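Local structure of proteasome activator protein PA26 (Trypanosoma brucei, 1YAR) at residues 84-88 and 126-131. The protein probably binds the ends of the 20S proteasome as a ring of subunits and opens its gate, activating peptide hydrolysis. Sequence-based numbering, arbitrary orientation.
Sequences CHNVY and LEIKTL
Leu131 reaches across to helix 71-99 with both methyls, and the two branches part, CD2 to Cys84 and CD1 to Val87 and Tyr88. Leu131 CD2 packs 3.8 Å from Cys84 SG. Leu131 CD1 lies 4.0 Å from Val87 CG1. The same distance separates Leu131 CD1 from Tyr88 CB, and this methyl also sits close over the backbone of Tyr88 and near the plane of its ring, at the edge. Val87 holds CG1 anti to its backbone N (chi1 169°), and this one methyl serves both leucines of the partner, with Val87 CG1 more distant from Leu126 CD2 at 4.3 Å.

These residues join two antiparallel helices in the four-helix bundle of an 11S (PA28-like) activator subunit, near the C-terminal end of helix 111-130. A wider, pi-type turn spans 126-130: Leu131 N bonds to Leu126 O at 3.0 Å. Behind the apolar patch, Trp34 of helix 24-57 touches both Val87 and Leu126, while Leu207 of helix 183-226 covers Leu126 and Leu131.

The polar side is a carboxylate over an aromatic face. Glu127 runs out extended beyond CG and sets OE1 above the Tyr88 ring, toward its rim, 3.3 Å from Tyr88 CE1; the carboxylate and ring planes stand 68° apart. No hydrogen bond crosses between the two segments; this is a van der Waals contact that probably brings little electrostatic gain. Glu127 OE1 also lies close to Glu92 OE2, like charges that may raise the proton affinity of one acid, although Arg95, which Glu127 also touches, may offset this. His206 of a neighbouring subunit packs on both Tyr88 and Glu127.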
loop_
_atom_site.group_PDB
_atom_site.type_symbol
_atom_site.label_atom_id
_atom_site.label_comp_id
_atom_site.label_asym_id
_atom_site.label_seq_id
_atom_site.Cartn_x
_atom_site.Cartn_y
_atom_site.Cartn_z
ATOM N N CYS O 84 -115.077 -13.122 -4.436
ATOM C CA CYS O 84 -113.976 -14.100 -4.476
ATOM C C CYS O 84 -113.712 -14.583 -5.908
ATOM O O CYS O 84 -112.554 -14.727 -6.327
ATOM C CB CYS O 84 -114.293 -15.292 -3.580
ATOM S SG CYS O 84 -114.237 -14.896 -1.825
ATOM N N HIS O 85 -114.788 -14.858 -6.644
ATOM C CA HIS O 85 -114.673 -15.179 -8.076
ATOM C C HIS O 85 -113.831 -14.132 -8.820
ATOM O O HIS O 85 -112.886 -14.489 -9.531
ATOM C CB HIS O 85 -116.081 -15.319 -8.701
ATOM C CG HIS O 85 -116.098 -15.461 -10.199
ATOM N ND1 HIS O 85 -117.247 -15.274 -10.941
ATOM C CD2 HIS O 85 -115.138 -15.816 -11.087
ATOM C CE1 HIS O 85 -116.985 -15.478 -12.222
ATOM N NE2 HIS O 85 -115.712 -15.803 -12.339
ATOM N N ASN O 86 -114.182 -12.852 -8.667
ATOM C CA ASN O 86 -113.462 -11.768 -9.334
ATOM C C ASN O 86 -111.978 -11.678 -8.941
ATOM O O ASN O 86 -111.101 -11.549 -9.793
ATOM C CB ASN O 86 -114.137 -10.423 -9.040
ATOM C CG ASN O 86 -115.478 -10.272 -9.750
ATOM O OD1 ASN O 86 -115.777 -11.007 -10.701
ATOM N ND2 ASN O 86 -116.285 -9.319 -9.295
ATOM N N VAL O 87 -111.720 -11.727 -7.637
ATOM C CA VAL O 87 -110.358 -11.689 -7.115
ATOM C C VAL O 87 -109.539 -12.863 -7.649
ATOM O O VAL O 87 -108.384 -12.676 -8.041
ATOM C CB VAL O 87 -110.345 -11.639 -5.575
ATOM C CG1 VAL O 87 -108.920 -11.869 -5.038
ATOM C CG2 VAL O 87 -110.908 -10.268 -5.086
ATOM N N TYR O 88 -110.135 -14.055 -7.691
ATOM C CA TYR O 88 -109.453 -15.233 -8.258
ATOM C C TYR O 88 -109.007 -14.992 -9.708
ATOM O O TYR O 88 -107.875 -15.281 -10.069
ATOM C CB TYR O 88 -110.349 -16.476 -8.200
ATOM C CG TYR O 88 -109.703 -17.774 -8.668
ATOM C CD1 TYR O 88 -109.194 -18.683 -7.741
ATOM C CD2 TYR O 88 -109.638 -18.117 -10.026
ATOM C CE1 TYR O 88 -108.629 -19.882 -8.140
ATOM C CE2 TYR O 88 -109.060 -19.330 -10.439
ATOM C CZ TYR O 88 -108.562 -20.204 -9.478
ATOM O OH TYR O 88 -108.006 -21.404 -9.835
ATOM N N LEU O 126 -102.978 -16.750 -1.754
ATOM C CA LEU O 126 -104.245 -16.029 -1.912
ATOM C C LEU O 126 -105.312 -16.900 -2.577
ATOM O O LEU O 126 -106.431 -17.005 -2.072
ATOM C CB LEU O 126 -104.040 -14.717 -2.682
ATOM C CG LEU O 126 -105.283 -13.980 -3.200
ATOM C CD1 LEU O 126 -106.111 -13.462 -2.039
ATOM C CD2 LEU O 126 -104.866 -12.820 -4.102
ATOM N N GLU O 127 -104.967 -17.528 -3.698
ATOM C CA GLU O 127 -105.950 -18.287 -4.479
ATOM C C GLU O 127 -106.364 -19.601 -3.853
ATOM O O GLU O 127 -107.552 -19.953 -3.865
ATOM C CB GLU O 127 -105.417 -18.563 -5.888
ATOM C CG GLU O 127 -105.210 -17.326 -6.731
ATOM C CD GLU O 127 -104.961 -17.691 -8.182
ATOM O OE1 GLU O 127 -105.580 -18.657 -8.650
ATOM O OE2 GLU O 127 -104.147 -17.039 -8.854
ATOM N N ILE O 128 -105.388 -20.330 -3.319
ATOM C CA ILE O 128 -105.631 -21.670 -2.795
ATOM C C ILE O 128 -106.101 -21.621 -1.334
ATOM O O ILE O 128 -107.102 -22.245 -0.968
ATOM C CB ILE O 128 -104.357 -22.552 -2.930
ATOM C CG1 ILE O 128 -103.863 -22.635 -4.388
ATOM C CG2 ILE O 128 -104.572 -23.935 -2.312
ATOM C CD1 ILE O 128 -104.919 -22.918 -5.429
ATOM N N LYS O 129 -105.379 -20.879 -0.506
ATOM C CA LYS O 129 -105.672 -20.871 0.911
ATOM C C LYS O 129 -106.705 -19.816 1.299
ATOM O O LYS O 129 -107.735 -20.166 1.860
ATOM C CB LYS O 129 -104.399 -20.724 1.737
ATOM C CG LYS O 129 -103.421 -21.868 1.550
ATOM C CD LYS O 129 -102.169 -21.609 2.371
ATOM C CE LYS O 129 -101.195 -22.787 2.340
ATOM N NZ LYS O 129 -99.922 -22.417 3.072
ATOM N N THR O 130 -106.434 -18.542 1.004
ATOM C CA THR O 130 -107.313 -17.447 1.445
ATOM C C THR O 130 -108.721 -17.569 0.831
ATOM O O THR O 130 -109.724 -17.376 1.537
ATOM C CB THR O 130 -106.700 -16.083 1.089
ATOM O OG1 THR O 130 -105.315 -16.068 1.450
ATOM C CG2 THR O 130 -107.312 -14.951 1.924
ATOM N N LEU O 131 -108.779 -17.878 -0.472
ATOM C CA LEU O 131 -110.054 -17.969 -1.191
ATOM C C LEU O 131 -110.644 -19.366 -1.138
ATOM O O LEU O 131 -111.801 -19.559 -1.524
ATOM C CB LEU O 131 -109.897 -17.517 -2.649
ATOM C CG LEU O 131 -109.482 -16.051 -2.869
ATOM C CD1 LEU O 131 -109.299 -15.813 -4.360
ATOM C CD2 LEU O 131 -110.470 -15.032 -2.233
#